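Local coordinates for regulatory protein PcrH (PDB 2XCB) that probably acts as a type III secretion chaperone in Pseudomonas aeruginosa, and binds the chaperone-binding region of the translocator PopD, at residues E85-F88 / P89-A93; E69-L72 / Q73-Y77; A117-P120 / A121-A124. All coordinates share one frame; numbering follows the deposited sequence. Where two conformers were deposited one is given.

Contact 1 (E85-F88 / P89-A93)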
ATOM      1  N   GLU A  85      13.887  19.830 -10.045  1.00 23.23           N
ATOM      2  CA  GLU A  85      12.914  19.049 -10.826  1.00 22.00           C
ATOM      3  C   GLU A  85      11.924  19.951 -11.565  1.00 21.82           C
ATOM      4  O   GLU A  85      11.084  20.651 -10.940  1.00 19.84           O
ATOM      5  CB  GLU A  85      12.205  18.048  -9.868  1.00 22.43           C
ATOM      6  CG  GLU A  85      10.991  17.362 -10.403  1.00 21.55           C
ATOM      7  CD  GLU A  85      11.402  16.482 -11.544  1.00 27.31           C
ATOM      8  OE1 GLU A  85      12.093  15.451 -11.302  1.00 29.05           O
ATOM      9  OE2 GLU A  85      11.057  16.883 -12.673  1.00 20.78           O
ATOM     10  N   PRO A  86      11.993  19.931 -12.905  1.00 21.70           N
ATOM     11  CA  PRO A  86      11.143  20.765 -13.786  1.00 20.38           C
ATOM     12  C   PRO A  86       9.685  20.325 -13.787  1.00 20.29           C
ATOM     13  O   PRO A  86       8.807  21.159 -14.078  1.00 20.77           O
ATOM     14  CB  PRO A  86      11.776  20.558 -15.172  1.00 20.46           C
ATOM     15  CG  PRO A  86      12.409  19.182 -15.052  1.00 23.07           C
ATOM     16  CD  PRO A  86      13.010  19.203 -13.680  1.00 21.46           C
ATOM     17  N   ARG A  87       9.378  19.057 -13.436  1.00 18.88           N
ATOM     18  CA  ARG A  87       7.986  18.594 -13.458  0.99 17.64           C
ATOM     19  C   ARG A  87       7.072  19.356 -12.507  1.00 18.75           C
ATOM     20  O   ARG A  87       5.918  19.558 -12.816  1.00 19.32           O
ATOM     21  CB  ARG A  87       7.859  17.103 -13.211  1.00 18.63           C
ATOM     22  CG  ARG A  87       8.248  16.320 -14.444  1.00 19.76           C
ATOM     23  CD  ARG A  87       8.469  14.740 -14.216  1.00 22.68           C
ATOM     24  NE  ARG A  87       9.651  14.474 -13.402  1.00 25.33           N
ATOM     25  CZ  ARG A  87      10.095  13.249 -13.056  1.00 29.67           C
ATOM     26  NH1 ARG A  87       9.408  12.149 -13.396  1.00 27.19           N
ATOM     27  NH2 ARG A  87      11.218  13.133 -12.332  1.00 28.33           N
ATOM     28  N   PHE A  88       7.578  19.730 -11.346  1.00 17.30           N
ATOM     29  CA  PHE A  88       6.756  20.446 -10.395  1.00 17.29           C
ATOM     30  C   PHE A  88       6.231  21.743 -10.984  1.00 16.68           C
ATOM     31  O   PHE A  88       5.035  21.923 -11.022  1.00 18.50           O
ATOM     32  CB  PHE A  88       7.533  20.649  -9.090  1.00 17.38           C
ATOM     33  CG  PHE A  88       7.737  19.327  -8.294  1.00 20.38           C
ATOM     34  CD1 PHE A  88       6.623  18.592  -7.838  1.00 21.30           C
ATOM     35  CD2 PHE A  88       9.030  18.793  -8.120  1.00 22.28           C
ATOM     36  CE1 PHE A  88       6.776  17.400  -7.072  1.00 21.74           C
ATOM     37  CE2 PHE A  88       9.240  17.592  -7.407  1.00 23.77           C
ATOM     38  CZ  PHE A  88       8.083  16.876  -6.866  1.00 25.61           C
ATOM     39  N   PRO A  89       7.117  22.684 -11.411  1.00 16.35           N
ATOM     40  CA  PRO A  89       6.489  23.976 -11.847  1.00 16.19           C
ATOM     41  C   PRO A  89       5.756  23.804 -13.169  1.00 15.91           C
ATOM     42  O   PRO A  89       4.790  24.432 -13.423  1.00 14.78           O
ATOM     43  CB  PRO A  89       7.720  24.899 -12.048  1.00 15.55           C
ATOM     44  CG  PRO A  89       8.930  24.015 -11.998  1.00 16.30           C
ATOM     45  CD  PRO A  89       8.531  22.883 -11.057  1.00 13.90           C
ATOM     46  N   PHE A  90       6.190  22.852 -13.969  1.00 13.48           N
ATOM     47  CA  PHE A  90       5.505  22.602 -15.221  1.00 16.18           C
ATOM     48  C   PHE A  90       4.052  22.133 -14.976  1.00 17.88           C
ATOM     49  O   PHE A  90       3.093  22.796 -15.487  1.00 18.04           O
ATOM     50  CB  PHE A  90       6.289  21.547 -16.092  1.00 14.39           C
ATOM     51  CG  PHE A  90       5.631  21.266 -17.453  1.00 20.32           C
ATOM     52  CD1 PHE A  90       5.858  22.109 -18.550  1.00 22.57           C
ATOM     53  CD2 PHE A  90       4.733  20.161 -17.622  1.00 21.55           C
ATOM     54  CE1 PHE A  90       5.244  21.877 -19.820  1.00 19.66           C
ATOM     55  CE2 PHE A  90       4.085  19.942 -18.832  1.00 20.70           C
ATOM     56  CZ  PHE A  90       4.344  20.835 -19.959  1.00 21.68           C
ATOM     57  N   HIS A  91       3.849  21.049 -14.185  1.00 15.47           N
ATOM     58  CA  HIS A  91       2.496  20.594 -13.991  1.00 14.55           C
ATOM     59  C   HIS A  91       1.694  21.559 -13.135  1.00 15.04           C
ATOM     60  O   HIS A  91       0.496  21.633 -13.311  1.00 14.18           O
ATOM     61  CB  HIS A  91       2.439  19.182 -13.423  1.00 15.88           C
ATOM     62  CG  HIS A  91       3.025  18.197 -14.426  1.00  8.63           C
ATOM     63  ND1 HIS A  91       2.464  18.058 -15.675  1.00 14.90           N
ATOM     64  CD2 HIS A  91       4.196  17.514 -14.456  1.00 22.23           C
ATOM     65  CE1 HIS A  91       3.219  17.222 -16.416  1.00 14.72           C
ATOM     66  NE2 HIS A  91       4.278  16.879 -15.689  1.00 13.56           N
ATOM     67  N   ALA A  92       2.371  22.278 -12.251  1.00 16.76           N
ATOM     68  CA  ALA A  92       1.700  23.337 -11.479  1.00 15.80           C
ATOM     69  C   ALA A  92       1.149  24.421 -12.453  1.00 17.52           C
ATOM     70  O   ALA A  92       0.085  25.021 -12.221  1.00 17.41           O
ATOM     71  CB  ALA A  92       2.658  23.998 -10.513  1.00 16.94           C
ATOM     72  N   ALA A  93       1.960  24.740 -13.448  1.00 17.32           N
ATOM     73  CA  ALA A  93       1.552  25.752 -14.434  1.00 18.25           C
ATOM     74  C   ALA A  93       0.298  25.271 -15.176  1.00 19.75           C
ATOM     75  O   ALA A  93      -0.617  26.046 -15.418  1.00 16.49           O
ATOM     76  CB  ALA A  93       2.721  26.003 -15.384  1.00 15.95           C
TER
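His91 and Arg87 lie side by side one turn apart, with their side chains pointing the same way. Arg87 CB is 3.9 Å from His91 CD2, and the guanidinium and ring planes are 59° apart. The contact between the two is plain packing. Being four residues apart puts them on one face of the helix; similar first torsions (chi1 -76° in Arg87) keep them alongside.

The ionic part lies at the start of the helix. Arg87 grips the Glu85 carboxylate side-on with two nitrogens. Arg87 NH2 reaches Glu85 OE1 at 2.7 Å, and Arg87 NE reaches Glu85 OE2 at 2.9 Å. The carboxylate oxygens lie in the guanidinium plane, but the donors come from above the carboxylate plane. Glu85 OE2 also accepts from Arg87 N at 2.9 Å, through its anti lone pair. This is a capping bond at the first turn. Three bonds hold the carboxylate, and two of them, with the peptide bonds, fix the rotation of the guanidinium.

Backbone bonds close the turn: Phe90 N to Pro86 O, His91 N to Arg87 O at 2.9 Å, and Ala92 N to Phe88 O. Pro89 has no N-H to give; its CD sits 3.4 Å from Glu85 O instead.

Among the rings, Phe90 CD2 lies 3.5 Å above one face of the His91 imidazole, toward its rim. Phe90 also meets Phe109 edge-to-face.

The polar ends serve the ligand. Arg87 NH1 bonds to the backbone of the bound peptide, and Arg87 NH2 to a polar side chain on it. His91 NE2 bonds to an acidic side chain of the peptide, while ND1 bonds to Glu94, which probably favours a protonated ring. This capped helix start forms part of the peptide site in a tetratricopeptide-repeat (TPR) type fold, as in class II type III secretion chaperones.

Contact 2 (E69-L72 / Q73-Y77)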
ATOM      1  N   GLU A  69      -6.442  22.834  -7.167  1.00 20.38           N
ATOM      2  CA  GLU A  69      -5.915  23.529  -5.999  0.50 21.29           C
ATOM      3  C   GLU A  69      -5.160  22.530  -5.075  1.00 22.20           C
ATOM      4  O   GLU A  69      -4.053  22.836  -4.575  1.00 21.59           O
ATOM      5  CB  GLU A  69      -7.039  24.227  -5.242  0.50 21.91           C
ATOM      6  CG  GLU A  69      -7.777  25.252  -6.060  0.50 23.22           C
ATOM      7  CD  GLU A  69      -7.143  26.631  -6.007  0.50 28.06           C
ATOM      8  OE1 GLU A  69      -5.950  26.761  -5.610  0.50 27.08           O
ATOM      9  OE2 GLU A  69      -7.864  27.592  -6.385  0.50 30.52           O
ATOM     10  N   GLN A  70      -5.712  21.334  -4.872  1.00 22.04           N
ATOM     11  CA  GLN A  70      -4.990  20.325  -4.045  1.00 22.91           C
ATOM     12  C   GLN A  70      -3.745  19.805  -4.755  1.00 20.03           C
ATOM     13  O   GLN A  70      -2.723  19.543  -4.090  1.00 20.53           O
ATOM     14  CB  GLN A  70      -5.889  19.157  -3.700  1.00 23.10           C
ATOM     15  CG  GLN A  70      -7.073  19.587  -2.849  1.00 28.98           C
ATOM     16  CD  GLN A  70      -7.856  18.352  -2.374  1.00 35.88           C
ATOM     17  OE1 GLN A  70      -7.255  17.353  -2.031  1.00 40.92           O
ATOM     18  NE2 GLN A  70      -9.163  18.417  -2.380  1.00 38.29           N
ATOM     19  N   ALA A  71      -3.796  19.727  -6.097  1.00 19.37           N
ATOM     20  CA  ALA A  71      -2.610  19.353  -6.903  1.00 17.99           C
ATOM     21  C   ALA A  71      -1.553  20.410  -6.719  1.00 18.31           C
ATOM     22  O   ALA A  71      -0.396  20.092  -6.443  1.00 18.37           O
ATOM     23  CB  ALA A  71      -2.953  19.167  -8.434  1.00 16.33           C
ATOM     24  N   LEU A  72      -1.960  21.693  -6.702  1.00 17.90           N
ATOM     25  CA  LEU A  72      -0.947  22.721  -6.538  1.00 18.37           C
ATOM     26  C   LEU A  72      -0.228  22.570  -5.147  1.00 17.98           C
ATOM     27  O   LEU A  72       0.955  22.754  -5.103  1.00 16.94           O
ATOM     28  CB  LEU A  72      -1.557  24.131  -6.648  1.00 18.90           C
ATOM     29  CG  LEU A  72      -1.942  24.628  -8.044  1.00 18.68           C
ATOM     30  CD1 LEU A  72      -2.810  25.877  -7.888  1.00 17.48           C
ATOM     31  CD2 LEU A  72      -0.662  25.024  -8.725  1.00 20.45           C
ATOM     32  N   GLN A  73      -0.977  22.327  -4.065  1.00 19.08           N
ATOM     33  CA  GLN A  73      -0.354  22.149  -2.718  1.00 20.44           C
ATOM     34  C   GLN A  73       0.720  21.050  -2.728  1.00 19.68           C
ATOM     35  O   GLN A  73       1.796  21.224  -2.172  1.00 19.74           O
ATOM     36  CB  GLN A  73      -1.388  21.838  -1.662  1.00 23.09           C
ATOM     37  CG  GLN A  73      -2.399  22.987  -1.604  1.00 25.11           C
ATOM     38  CD  GLN A  73      -3.463  22.786  -0.570  1.00 31.58           C
ATOM     39  OE1 GLN A  73      -4.327  21.913  -0.676  1.00 33.69           O
ATOM     40  NE2 GLN A  73      -3.387  23.587   0.479  1.00 33.40           N
ATOM     41  N   SER A  74       0.432  19.953  -3.409  1.00 18.41           N
ATOM     42  CA  SER A  74       1.407  18.835  -3.449  1.00 19.60           C
ATOM     43  C   SER A  74       2.671  19.127  -4.292  1.00 20.01           C
ATOM     44  O   SER A  74       3.850  18.782  -3.934  1.00 17.43           O
ATOM     45  CB  SER A  74       0.674  17.595  -3.977  1.00 21.19           C
ATOM     46  OG  SER A  74       1.488  16.452  -3.699  1.00 24.09           O
ATOM     47  N   TYR A  75       2.419  19.718  -5.464  1.00 18.02           N
ATOM     48  CA  TYR A  75       3.467  20.196  -6.327  1.00 17.94           C
ATOM     49  C   TYR A  75       4.281  21.264  -5.632  1.00 17.44           C
ATOM     50  O   TYR A  75       5.485  21.282  -5.733  1.00 18.60           O
ATOM     51  CB  TYR A  75       2.839  20.783  -7.606  1.00 17.67           C
ATOM     52  CG  TYR A  75       2.210  19.760  -8.544  1.00 17.08           C
ATOM     53  CD1 TYR A  75       2.723  18.472  -8.652  1.00 17.19           C
ATOM     54  CD2 TYR A  75       1.204  20.157  -9.477  1.00 20.35           C
ATOM     55  CE1 TYR A  75       2.188  17.539  -9.528  1.00 17.42           C
ATOM     56  CE2 TYR A  75       0.652  19.248 -10.353  1.00 19.95           C
ATOM     57  CZ  TYR A  75       1.180  17.941 -10.405  1.00 19.98           C
ATOM     58  OH  TYR A  75       0.629  17.059 -11.291  1.00 18.63           O
ATOM     59  N   SER A  76       3.635  22.176  -4.884  1.00 16.77           N
ATOM     60  CA  SER A  76       4.396  23.209  -4.232  0.50 17.81           C
ATOM     61  C   SER A  76       5.372  22.634  -3.198  1.00 18.11           C
ATOM     62  O   SER A  76       6.557  23.040  -3.105  1.00 16.82           O
ATOM     63  CB  SER A  76       3.458  24.178  -3.538  0.50 17.46           C
ATOM     64  OG  SER A  76       4.277  25.233  -3.164  0.50 18.79           O
ATOM     65  N   TYR A  77       4.878  21.675  -2.411  1.00 19.57           N
ATOM     66  CA  TYR A  77       5.786  21.026  -1.430  1.00 19.25           C
ATOM     67  C   TYR A  77       6.879  20.195  -2.132  1.00 18.58           C
ATOM     68  O   TYR A  77       8.081  20.294  -1.841  1.00 18.74           O
ATOM     69  CB  TYR A  77       5.001  20.223  -0.400  1.00 19.59           C
ATOM     70  CG  TYR A  77       5.913  19.649   0.648  1.00 19.64           C
ATOM     71  CD1 TYR A  77       6.309  20.391   1.754  1.00 20.29           C
ATOM     72  CD2 TYR A  77       6.393  18.335   0.538  1.00 22.46           C
ATOM     73  CE1 TYR A  77       7.180  19.844   2.777  1.00 18.77           C
ATOM     74  CE2 TYR A  77       7.281  17.792   1.554  1.00 18.00           C
ATOM     75  CZ  TYR A  77       7.644  18.550   2.654  1.00 21.16           C
ATOM     76  OH  TYR A  77       8.531  18.011   3.598  1.00 22.20           O
TER
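Gln73 N, Ser74 N, Tyr75 N and Ser76 N donate in turn to the carbonyls of Glu69, Gln70, Ala71 and Leu72 in a regular alpha-helical turn, in which the Tyr75 N to Ala71 O bond is 3.0 Å and nearly straight, at 176°.

Tyr75 carries the main side-chain contact. Its CG stands beside the backbone N (chi1 -70°), which leans the ring back along the helix toward Ala71. Tyr75 CD2 comes within 3.4 Å of Ala71 O. Farther out, Tyr75 CE2 meets the methyl group of Ala71, with CB 4.1 Å away. The ring meets Ala71 O obliquely. Its hydroxyl bonds to Gln63 OE1, which holds the far end of the side chain in place.

Gln73 follows a similar path on the solvent side. Its chain is extended beyond CG and runs back over the preceding turn. Gln73 CG lies 3.4 Å from Glu69 O, and Gln73 OE1 lies 3.8 Å from Gln70 CA. These are van der Waals contacts.

Ser74 turns the other way. Its OG is opposite the backbone N (chi1 -165°), and it bonds to Phe55 O. That bond satisfies a buried hydroxyl. The Ser74 N to Gln70 O bond is rather long, at 3.3 Å. Gln70 O also accepts from Arg62 NH1, so two donors share that carbonyl.

Helix 68-81 sits between helix 52-64 and helix 87-98. Ser74 packs on Leu58 of the former. Leu72 packs on His96 of the latter and on Leu99 beyond it. Ala71 and Tyr75 touch both helices, and Tyr75 also meets an apolar side chain of the bound peptide.

Contact 3 (A117-P120 / A121-A124)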
ATOM      1  N   ALA A 117      15.980  23.194 -19.010  1.00 24.36           N
ATOM      2  CA  ALA A 117      17.151  23.553 -19.860  1.00 25.71           C
ATOM      3  C   ALA A 117      18.511  23.133 -19.253  1.00 25.56           C
ATOM      4  O   ALA A 117      19.455  22.872 -19.976  1.00 25.99           O
ATOM      5  CB  ALA A 117      17.162  25.079 -20.245  1.00 24.10           C
ATOM      6  N   ALA A 118      18.616  23.078 -17.940  1.00 26.02           N
ATOM      7  CA  ALA A 118      19.873  22.755 -17.332  1.00 28.16           C
ATOM      8  C   ALA A 118      20.201  21.227 -17.304  1.00 31.12           C
ATOM      9  O   ALA A 118      21.242  20.845 -16.786  1.00 31.42           O
ATOM     10  CB  ALA A 118      19.910  23.320 -15.944  1.00 29.17           C
ATOM     11  N   GLN A 119      19.304  20.369 -17.792  1.00 33.38           N
ATOM     12  CA  GLN A 119      19.480  18.910 -17.633  1.00 36.73           C
ATOM     13  C   GLN A 119      19.179  18.164 -18.928  1.00 38.26           C
ATOM     14  O   GLN A 119      18.060  18.208 -19.395  1.00 38.81           O
ATOM     15  CB  GLN A 119      18.606  18.403 -16.462  1.00 37.63           C
ATOM     16  CG  GLN A 119      18.911  19.136 -15.126  1.00 41.26           C
ATOM     17  CD  GLN A 119      17.829  18.991 -14.039  1.00 47.19           C
ATOM     18  OE1 GLN A 119      17.540  17.862 -13.600  1.00 49.14           O
ATOM     19  NE2 GLN A 119      17.245  20.146 -13.574  1.00 42.52           N
ATOM     20  N   PRO A 120      20.172  17.449 -19.506  1.00 40.83           N
ATOM     21  CA  PRO A 120      19.928  16.760 -20.806  1.00 42.16           C
ATOM     22  C   PRO A 120      18.784  15.709 -20.814  1.00 43.10           C
ATOM     23  O   PRO A 120      18.067  15.582 -21.814  1.00 43.62           O
ATOM     24  CB  PRO A 120      21.295  16.147 -21.140  1.00 43.01           C
ATOM     25  CG  PRO A 120      22.287  16.992 -20.356  1.00 42.47           C
ATOM     26  CD  PRO A 120      21.579  17.303 -19.073  1.00 40.58           C
ATOM     27  N   ALA A 121      18.571  15.024 -19.691  1.00 43.72           N
ATOM     28  CA  ALA A 121      17.400  14.118 -19.517  1.00 44.96           C
ATOM     29  C   ALA A 121      16.030  14.794 -19.799  1.00 45.25           C
ATOM     30  O   ALA A 121      15.038  14.131 -20.132  1.00 44.72           O
ATOM     31  CB  ALA A 121      17.399  13.542 -18.081  1.00 45.39           C
ATOM     32  N   HIS A 122      15.986  16.117 -19.637  1.00 44.89           N
ATOM     33  CA  HIS A 122      14.739  16.851 -19.747  1.00 44.06           C
ATOM     34  C   HIS A 122      14.632  17.764 -20.994  1.00 43.27           C
ATOM     35  O   HIS A 122      13.898  18.762 -20.971  1.00 42.30           O
ATOM     36  CB  HIS A 122      14.519  17.686 -18.483  1.00 44.80           C
ATOM     37  CG  HIS A 122      14.234  16.892 -17.242  1.00 45.90           C
ATOM     38  ND1 HIS A 122      13.012  16.287 -17.005  1.00 48.62           N
ATOM     39  CD2 HIS A 122      14.974  16.694 -16.123  1.00 46.04           C
ATOM     40  CE1 HIS A 122      13.024  15.732 -15.805  1.00 47.93           C
ATOM     41  NE2 HIS A 122      14.197  15.975 -15.245  1.00 48.25           N
ATOM     42  N   GLU A 123      15.317  17.409 -22.078  1.00 41.76           N
ATOM     43  CA  GLU A 123      15.256  18.182 -23.323  1.00 41.78           C
ATOM     44  C   GLU A 123      13.853  18.315 -23.982  1.00 40.59           C
ATOM     45  O   GLU A 123      13.527  19.368 -24.499  1.00 41.02           O
ATOM     46  CB  GLU A 123      16.260  17.589 -24.325  1.00 42.84           C
ATOM     47  CG  GLU A 123      16.292  18.244 -25.717  1.00 46.71           C
ATOM     48  CD  GLU A 123      17.479  17.739 -26.580  1.00 52.86           C
ATOM     49  OE1 GLU A 123      17.588  16.503 -26.804  1.00 54.53           O
ATOM     50  OE2 GLU A 123      18.303  18.575 -27.034  1.00 54.90           O
ATOM     51  N   ALA A 124      13.033  17.260 -23.984  1.00 38.95           N
ATOM     52  CA  ALA A 124      11.665  17.367 -24.524  1.00 37.46           C
ATOM     53  C   ALA A 124      10.777  18.307 -23.672  1.00 35.46           C
ATOM     54  O   ALA A 124       9.988  19.096 -24.204  1.00 36.17           O
ATOM     55  CB  ALA A 124      11.023  15.974 -24.642  1.00 37.12           C
TER
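Gln119 OE1 comes up to the edge of the His122 ring, near its plane, 3.8 Å from His122 CD2. The amide and ring planes are almost perpendicular, at 85°. Gln119 CB is 4.0 Å from the same His122 CD2, so the ring edge meets both the base and the end of the glutamine. The imidazole is swung opposite its own carbonyl carbon (chi1 -69°), which lays it along Gln119.

The backbone holds this pair together. His122 N donates to Gln119 O at 3.0 Å. The donor stands 45° above the carbonyl plane. Glu123 N makes a weak bond to Pro120 O, at 3.3 Å. Together they form a brief 3-10-like turn at Pro120 and Ala121. His122 then takes the N-cap position before helix 123-140. Glu123 CB packs 3.7 Å from Pro120 O, in the first turn of that helix.

Farther out, other parts of the chain position the two side chains. Gln119 NE2 bonds to Asn84 O and weakly to Leu115 O. The amide therefore ties the loop before helix 87-98 to the end of helix 102-117, and this probably helps to set the way OE1 faces. His122 packs on Glu85 and Pro86.

The chemistry is modest. A carbonyl oxygen at the carbon edge of an imidazole is consistent with a mild electrostatic attraction. The acidic Glu123 at the helix start would probably be favoured by the helix dipole. The firm elements are the His122 N bond within the turn and the outward bond of the glutamine amide to Asn84.

In the fold
Contact 2 comes first along the chain, then contact 1, then contact 3. Contacts 2 and 1 lie on successive helices, 68-81 and 87-98, with centres 10 Å apart. They touch directly: His91 CB is 3.5 Å from Tyr75 CZ. Both also reach the bound peptide, so these neighbouring helices share in forming its site. Contact 3 lies at the entry to helix 123-140, with its centre 13 Å from that of contact 1. Pro86 CG meets His122 ND1 there at 3.5 Å. Contacts 2 and 3 are on opposite sides of the chain's centre; their centres are 23 Å apart and their nearest atoms about 13 Å. Contact 1 thus joins the peptide site to the outer turn.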